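Local coordinates for protein TarM (Staphylococcus aureus subsp. aureus 21178, PDB 4X7R) that belongs to the glycosyltransferases of the GT-B clan and, in this structure, holds uridine-5'-diphosphate in the cleft between its two Rossmann-like domains, at residues Lys190-Val193 against Lys198-Lys201; Gly322-Met327 against Gly406-Glu411. The protein carries 1 engineered substitution. One frame throughout, in Å; residues are numbered along the deposited sequence.

How the contacts relate
Contact 1 (190-193 with 198-201) and contact 2 (322-327 with 406-411) lie on opposite sides of the chain's centre, with their centres about 42 Å apart and nearest atoms about 28 Å apart. They share no element of structure. Contact 1 is local in sequence, closing the hairpin at the end of the antiparallel sheet with four backbone hydrogen bonds; T191 and V193 are buried, while the lysines and E199 are exposed. Contact 2 brings a strand end of a parallel sheet to a helix start 79 residues later, in the ligand cleft and nearer the centre of the chain. Here one serine hydroxyl makes the direct link, and R326, E411 and the amides of G406, L407 and S408 turn to the ligands.

Contact 1: Lys190-Val193 against Lys198-Lys201; sequences KTYV and KEFK
The beta hairpin of strands 187-193 and 198-200 is closed by T191 and V193 pairing with F200 and K198, forming the last pair of a long antiparallel sheet. T191 and F200 exchange two backbone bonds, T191 N to F200 O at 2.9 Å and F200 N to T191 O at 2.7 Å. Toward the turn, V193 N donates to K198 O at 2.8 Å in a nearly straight bond (169°), whereas the return bond from K198 N to V193 O is longer, 3.2 Å, and more bent.

On one face of the sheet, CG2 of V193 meets CE1 of the F200 ring at 3.8 Å. With CG1 of V193 anti to the backbone N (chi1 -179°), CG2 is left as the branch that meets the ring. Helix 203-214 covers this pair, L206 touching both residues and Y209 meeting the F200 ring.

Y192 and E199 are on the other face, and the K190 chain runs out beside E199, K190 CE lying 3.4 Å from E199 OE1; the salt bridge from K190 NZ to E199 OE1 is long, 3.7 Å. The Y192 ring has E199 N at its edge, and Y192 CD1 is 3.5 Å from K198 O.

The arrangement is that of an antiparallel edge hairpin, one face largely packed on a helix through V193 and F200, the other more polar.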
loop_
_atom_site.group_PDB
_atom_site.type_symbol
_atom_site.label_atom_id
_atom_site.label_comp_id
_atom_site.label_asym_id
_atom_site.label_seq_id
_atom_site.Cartn_x
_atom_site.Cartn_y
_atom_site.Cartn_z
ATOM N N LYS A 190 17.724 9.210 17.988
ATOM C CA LYS A 190 19.065 8.666 17.755
ATOM C C LYS A 190 19.008 7.154 17.575
ATOM O O LYS A 190 18.438 6.449 18.409
ATOM C CB LYS A 190 20.009 9.055 18.907
ATOM C CG LYS A 190 21.375 9.507 18.444
ATOM C CD LYS A 190 22.132 10.190 19.576
ATOM C CE LYS A 190 23.287 11.009 19.054
ATOM N NZ LYS A 190 24.149 11.535 20.148
ATOM N N THR A 191 19.537 6.675 16.447
ATOM C CA THR A 191 19.578 5.273 16.076
ATOM C C THR A 191 21.037 4.818 15.993
ATOM O O THR A 191 21.844 5.448 15.299
ATOM C CB THR A 191 18.860 5.069 14.717
ATOM O OG1 THR A 191 17.491 5.419 14.876
ATOM C CG2 THR A 191 18.981 3.614 14.179
ATOM N N TYR A 192 21.336 3.679 16.621
ATOM C CA TYR A 192 22.683 3.102 16.608
ATOM C C TYR A 192 22.653 1.781 15.882
ATOM O O TYR A 192 21.923 0.864 16.264
ATOM C CB TYR A 192 23.238 2.920 18.036
ATOM C CG TYR A 192 24.664 2.407 18.112
ATOM C CD1 TYR A 192 25.671 2.961 17.320
ATOM C CD2 TYR A 192 25.023 1.420 19.028
ATOM C CE1 TYR A 192 26.982 2.494 17.384
ATOM C CE2 TYR A 192 26.345 0.982 19.140
ATOM C CZ TYR A 192 27.314 1.498 18.290
ATOM O OH TYR A 192 28.627 1.100 18.409
ATOM N N VAL A 193 23.467 1.685 14.855
ATOM C CA VAL A 193 23.615 0.465 14.091
ATOM C C VAL A 193 24.862 -0.195 14.671
ATOM O O VAL A 193 25.994 0.213 14.385
ATOM C CB VAL A 193 23.672 0.717 12.555
ATOM C CG1 VAL A 193 23.816 -0.594 11.786
ATOM C CG2 VAL A 193 22.437 1.475 12.080
ATOM N N LYS A 198 27.851 2.757 13.646
ATOM C CA LYS A 198 27.434 4.068 13.165
ATOM C C LYS A 198 26.157 4.514 13.830
ATOM O O LYS A 198 25.219 3.728 13.977
ATOM C CB LYS A 198 27.305 4.098 11.631
ATOM C CG LYS A 198 28.657 4.166 10.927
ATOM C CD LYS A 198 28.540 4.094 9.416
ATOM C CE LYS A 198 29.889 4.180 8.736
ATOM N NZ LYS A 198 30.771 3.010 9.024
ATOM N N GLU A 199 26.125 5.778 14.234
ATOM C CA GLU A 199 24.957 6.379 14.835
ATOM C C GLU A 199 24.346 7.390 13.885
ATOM O O GLU A 199 25.065 8.061 13.164
ATOM C CB GLU A 199 25.323 7.031 16.169
ATOM C CG GLU A 199 24.166 7.122 17.148
ATOM C CD GLU A 199 24.600 7.502 18.553
ATOM O OE1 GLU A 199 25.434 8.431 18.689
ATOM O OE2 GLU A 199 24.118 6.865 19.517
ATOM N N PHE A 200 23.015 7.496 13.887
ATOM C CA PHE A 200 22.261 8.411 13.019
ATOM C C PHE A 200 21.351 9.222 13.883
ATOM O O PHE A 200 20.859 8.696 14.881
ATOM C CB PHE A 200 21.467 7.615 11.941
ATOM C CG PHE A 200 22.397 6.784 11.106
ATOM C CD1 PHE A 200 22.790 5.509 11.528
ATOM C CD2 PHE A 200 22.998 7.317 9.977
ATOM C CE1 PHE A 200 23.722 4.766 10.796
ATOM C CE2 PHE A 200 23.951 6.584 9.265
ATOM C CZ PHE A 200 24.301 5.311 9.673
ATOM N N LYS A 201 21.125 10.502 13.535
ATOM C CA LYS A 201 20.287 11.390 14.368
ATOM C C LYS A 201 18.824 11.014 14.440
ATOM O O LYS A 201 18.161 11.327 15.421
ATOM C CB LYS A 201 20.495 12.886 14.036
ATOM C CG LYS A 201 19.915 13.356 12.711
ATOM C CD LYS A 201 20.332 14.788 12.410
ATOM C CE LYS A 201 21.499 14.808 11.455
ATOM N NZ LYS A 201 22.110 16.166 11.354
#

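Contact 2: Gly322-Met327 against Gly406-Glu411; sequences GHISRM and GLSMIE. With UDP (uridine-5'-diphosphate), chain E; 3YW ((2S)-2,3-dihydroxypropyl 2-acetamido-2-deoxy-alpha-D-glucopyranoside), chain F; SGN (2-deoxy-6-O-sulfo-2-(sulfoamino)-alpha-D-glucopyranose), chain C.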
loop_
_atom_site.group_PDB
_atom_site.type_symbol
_atom_site.label_atom_id
_atom_site.label_comp_id
_atom_site.label_asym_id
_atom_site.label_seq_id
_atom_site.Cartn_x
_atom_site.Cartn_y
_atom_site.Cartn_z
ATOM N N GLY A 322 -20.324 -4.734 -9.765
ATOM C CA GLY A 322 -19.108 -4.926 -8.988
ATOM C C GLY A 322 -18.410 -3.657 -8.556
ATOM O O GLY A 322 -18.580 -2.602 -9.174
ATOM N N HIS A 323 -17.609 -3.766 -7.482
ATOM C CA HIS A 323 -16.799 -2.684 -6.932
ATOM C C HIS A 323 -15.629 -3.318 -6.187
ATOM O O HIS A 323 -15.843 -3.992 -5.181
ATOM C CB HIS A 323 -17.629 -1.767 -6.017
ATOM C CG HIS A 323 -16.895 -0.551 -5.549
ATOM N ND1 HIS A 323 -17.120 0.684 -6.110
ATOM C CD2 HIS A 323 -15.981 -0.420 -4.564
ATOM C CE1 HIS A 323 -16.312 1.519 -5.477
ATOM N NE2 HIS A 323 -15.603 0.895 -4.543
ATOM N N ILE A 324 -14.399 -3.145 -6.716
ATOM C CA ILE A 324 -13.163 -3.692 -6.145
ATOM C C ILE A 324 -12.230 -2.538 -5.798
ATOM O O ILE A 324 -11.693 -1.904 -6.708
ATOM C CB ILE A 324 -12.464 -4.718 -7.103
ATOM C CG1 ILE A 324 -13.419 -5.841 -7.585
ATOM C CG2 ILE A 324 -11.218 -5.314 -6.445
ATOM C CD1 ILE A 324 -12.889 -6.626 -8.839
ATOM N N SER A 325 -12.027 -2.262 -4.491
ATOM C CA SER A 325 -11.139 -1.185 -4.038
ATOM C C SER A 325 -10.693 -1.350 -2.583
ATOM O O SER A 325 -11.177 -2.239 -1.871
ATOM C CB SER A 325 -11.839 0.168 -4.181
ATOM O OG SER A 325 -12.798 0.378 -3.155
ATOM N N ARG A 326 -9.791 -0.439 -2.132
ATOM C CA ARG A 326 -9.416 -0.279 -0.731
ATOM C C ARG A 326 -10.686 0.390 -0.166
ATOM O O ARG A 326 -11.243 1.281 -0.833
ATOM C CB ARG A 326 -8.258 0.721 -0.581
ATOM C CG ARG A 326 -6.907 0.227 -1.027
ATOM C CD ARG A 326 -5.836 1.286 -0.771
ATOM N NE ARG A 326 -6.049 2.488 -1.585
ATOM C CZ ARG A 326 -6.124 3.725 -1.106
ATOM N NH1 ARG A 326 -5.980 3.951 0.192
ATOM N NH2 ARG A 326 -6.334 4.747 -1.924
ATOM N N MET A 327 -11.185 -0.064 1.002
ATOM C CA MET A 327 -12.418 0.520 1.552
ATOM C C MET A 327 -12.069 1.746 2.379
ATOM O O MET A 327 -11.947 1.675 3.601
ATOM C CB MET A 327 -13.239 -0.520 2.317
ATOM C CG MET A 327 -13.678 -1.667 1.455
ATOM S SD MET A 327 -15.100 -2.435 2.219
ATOM C CE MET A 327 -15.416 -3.711 1.096
ATOM N N GLY A 406 -6.945 5.430 -11.588
ATOM C CA GLY A 406 -8.003 4.448 -11.333
ATOM C C GLY A 406 -7.826 3.127 -12.038
ATOM O O GLY A 406 -8.516 2.832 -13.013
ATOM N N LEU A 407 -6.935 2.302 -11.513
ATOM C CA LEU A 407 -6.652 1.001 -12.096
ATOM C C LEU A 407 -7.830 0.044 -12.076
ATOM O O LEU A 407 -7.952 -0.722 -13.016
ATOM C CB LEU A 407 -5.395 0.357 -11.488
ATOM C CG LEU A 407 -4.047 1.084 -11.739
ATOM C CD1 LEU A 407 -2.947 0.482 -10.852
ATOM C CD2 LEU A 407 -3.634 0.992 -13.215
ATOM N N SER A 408 -8.685 0.066 -11.034
ATOM C CA SER A 408 -9.844 -0.848 -10.945
ATOM C C SER A 408 -10.822 -0.605 -12.083
ATOM O O SER A 408 -11.289 -1.564 -12.703
ATOM C CB SER A 408 -10.552 -0.714 -9.600
ATOM O OG SER A 408 -10.032 -1.626 -8.648
ATOM N N MET A 409 -11.088 0.683 -12.399
ATOM C CA MET A 409 -11.946 1.074 -13.527
ATOM C C MET A 409 -11.312 0.574 -14.842
ATOM O O MET A 409 -11.987 -0.063 -15.646
ATOM C CB MET A 409 -12.126 2.598 -13.568
ATOM C CG MET A 409 -13.000 3.134 -12.439
ATOM S SD MET A 409 -13.270 4.915 -12.596
ATOM C CE MET A 409 -11.780 5.546 -11.784
ATOM N N ILE A 410 -9.991 0.805 -15.003
ATOM C CA ILE A 410 -9.231 0.379 -16.177
ATOM C C ILE A 410 -9.240 -1.149 -16.286
ATOM O O ILE A 410 -9.472 -1.669 -17.368
ATOM C CB ILE A 410 -7.797 0.968 -16.159
ATOM C CG1 ILE A 410 -7.839 2.523 -16.364
ATOM C CG2 ILE A 410 -6.902 0.267 -17.234
ATOM C CD1 ILE A 410 -6.398 3.266 -16.242
ATOM N N GLU A 411 -9.041 -1.859 -15.149
ATOM C CA GLU A 411 -9.039 -3.333 -15.081
ATOM C C GLU A 411 -10.389 -3.899 -15.522
ATOM O O GLU A 411 -10.413 -4.826 -16.321
ATOM C CB GLU A 411 -8.682 -3.827 -13.676
ATOM C CG GLU A 411 -7.211 -3.664 -13.325
ATOM C CD GLU A 411 -6.881 -3.830 -11.856
ATOM O OE1 GLU A 411 -7.697 -4.438 -11.124
ATOM O OE2 GLU A 411 -5.817 -3.327 -11.426
HETATM N N1 UDP E . -7.383 -4.635 -5.315
HETATM C C2 UDP E . -7.356 -6.017 -5.271
HETATM N N3 UDP E . -8.287 -6.592 -4.440
HETATM C C4 UDP E . -9.209 -5.943 -3.646
HETATM C C5 UDP E . -9.148 -4.505 -3.704
HETATM C C6 UDP E . -8.258 -3.907 -4.519
HETATM O O2 UDP E . -6.565 -6.690 -5.919
HETATM O O4 UDP E . -10.018 -6.613 -2.979
HETATM C "C1'" UDP E . -6.530 -3.986 -6.343
HETATM C "C2'" UDP E . -7.236 -3.736 -7.673
HETATM O "O2'" UDP E . -7.174 -4.883 -8.505
HETATM C "C3'" UDP E . -6.413 -2.578 -8.239
HETATM C "C4'" UDP E . -6.000 -1.806 -6.990
HETATM O "O4'" UDP E . -6.125 -2.719 -5.873
HETATM O "O3'" UDP E . -5.296 -2.936 -9.055
HETATM C "C5'" UDP E . -6.798 -0.555 -6.729
HETATM O "O5'" UDP E . -6.351 0.428 -7.689
HETATM P PA UDP E . -6.983 1.889 -7.893
HETATM O O1A UDP E . -6.063 2.694 -8.727
HETATM O O2A UDP E . -8.355 1.738 -8.569
HETATM O O3A UDP E . -7.161 2.544 -6.486
HETATM P PB UDP E . -6.164 2.766 -5.249
HETATM O O1B UDP E . -4.779 3.069 -5.759
HETATM O O2B UDP E . -6.121 1.513 -4.367
HETATM O O3B UDP E . -6.644 3.958 -4.443
HETATM O O3A 3YW F . -1.844 7.292 -1.220
HETATM C C4A 3YW F . -2.224 4.988 -4.151
HETATM C C5A 3YW F . -2.617 5.832 -2.964
HETATM O O5 3YW F . -2.263 5.071 -7.226
HETATM C C6A 3YW F . -1.444 6.581 -2.382
HETATM C C5 3YW F . -2.895 4.305 -8.260
HETATM C C6 3YW F . -1.784 3.721 -9.100
HETATM C C4 3YW F . -3.859 5.214 -9.019
HETATM O O6 3YW F . -0.955 4.728 -9.661
HETATM C C3 3YW F . -4.983 5.617 -8.070
HETATM O O4 3YW F . -4.418 4.519 -10.129
HETATM O O3 3YW F . -5.916 6.494 -8.702
HETATM O O7 3YW F . -5.735 8.478 -5.753
HETATM C C7 3YW F . -6.084 7.369 -5.362
HETATM C C8 3YW F . -7.232 7.186 -4.414
HETATM N N2 3YW F . -5.473 6.253 -5.760
HETATM C C2 3YW F . -4.438 6.233 -6.782
HETATM C C1 3YW F . -3.142 5.604 -6.239
HETATM O O1 3YW F . -3.276 4.801 -5.101
HETATM O O2 3YW F . -3.193 4.987 -1.968
HETATM C C1 SGN C . -1.505 5.036 2.257
HETATM C C2 SGN C . -3.024 4.749 2.433
HETATM C C3 SGN C . -3.310 3.227 2.612
HETATM C C4 SGN C . -2.575 2.369 1.561
HETATM C C5 SGN C . -1.088 2.782 1.434
HETATM C C6 SGN C . -0.377 1.991 0.340
HETATM N N2 SGN C . -3.556 5.522 3.566
HETATM O O3 SGN C . -4.724 2.965 2.499
HETATM O O4 SGN C . -2.664 0.970 1.898
HETATM O O5 SGN C . -0.954 4.225 1.172
HETATM O O6 SGN C . -1.060 2.221 -0.891
HETATM S S1 SGN C . -4.479 6.885 3.024
HETATM O O1S SGN C . -5.726 6.394 2.283
HETATM O O2S SGN C . -3.639 7.773 2.087
HETATM O O3S SGN C . -4.873 7.684 4.274
HETATM S S2 SGN C . -1.646 1.061 -1.684
HETATM O O4S SGN C . -2.516 1.682 -2.787
HETATM O O5S SGN C . -2.500 0.132 -0.825
HETATM O O6S SGN C . -0.460 0.293 -2.264
#
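In the uridine-5'-diphosphate pocket of the C-terminal Rossmann-like domain, S408, on the first turn of helix 407-414, and I324, at the end of strand 320-324, meet at the pocket wall. S408 OG donates to I324 O at 2.6 Å, approaching from 25° outside the carbonyl plane, and so ties the helix start to the strand end.

The backbone of the same turn grips the alpha phosphate. L407 N reaches O1A of uridine-5'-diphosphate at 2.9 Å and S408 N reaches O2A of the same ligand at 3.0 Å, while G406 N, at the N-cap position, is given to O4 of 3YW. Amides at a helix N-terminus would be expected to stabilise the negative charge there. One helical turn on, the extended E411 side chain divides its carboxylate between the two ribose hydroxyls, one oxygen to each: O2' of uridine-5'-diphosphate donates to E411 OE1 at 2.7 Å, and O3' makes a very short bond to OE2.

From the strand side, I324 CG2 packs 3.5 Å from C4 of the uracil. R326 bends at chi3 (-65°), which turns its guanidinium to the beta phosphate. R326 NE donates to O2B of uridine-5'-diphosphate at 2.9 Å and R326 NH2 to its O3B at 2.7 Å, while R326 NH1 turns to SGN, reaching O3 at 2.8 Å and, with a longer bond, O1S. These bonds to two ligands hold the guanidinium against rotation, and O2 of 3YW lies over one face, toward its rim. K331 and K59 also bind the nucleotide.

E411 and E403, which binds 3YW, have the spacing of the EX7E motif, and the diphosphate at a helix start beside a strand end is characteristic of the nucleotide site in GT-B glycosyltransferases.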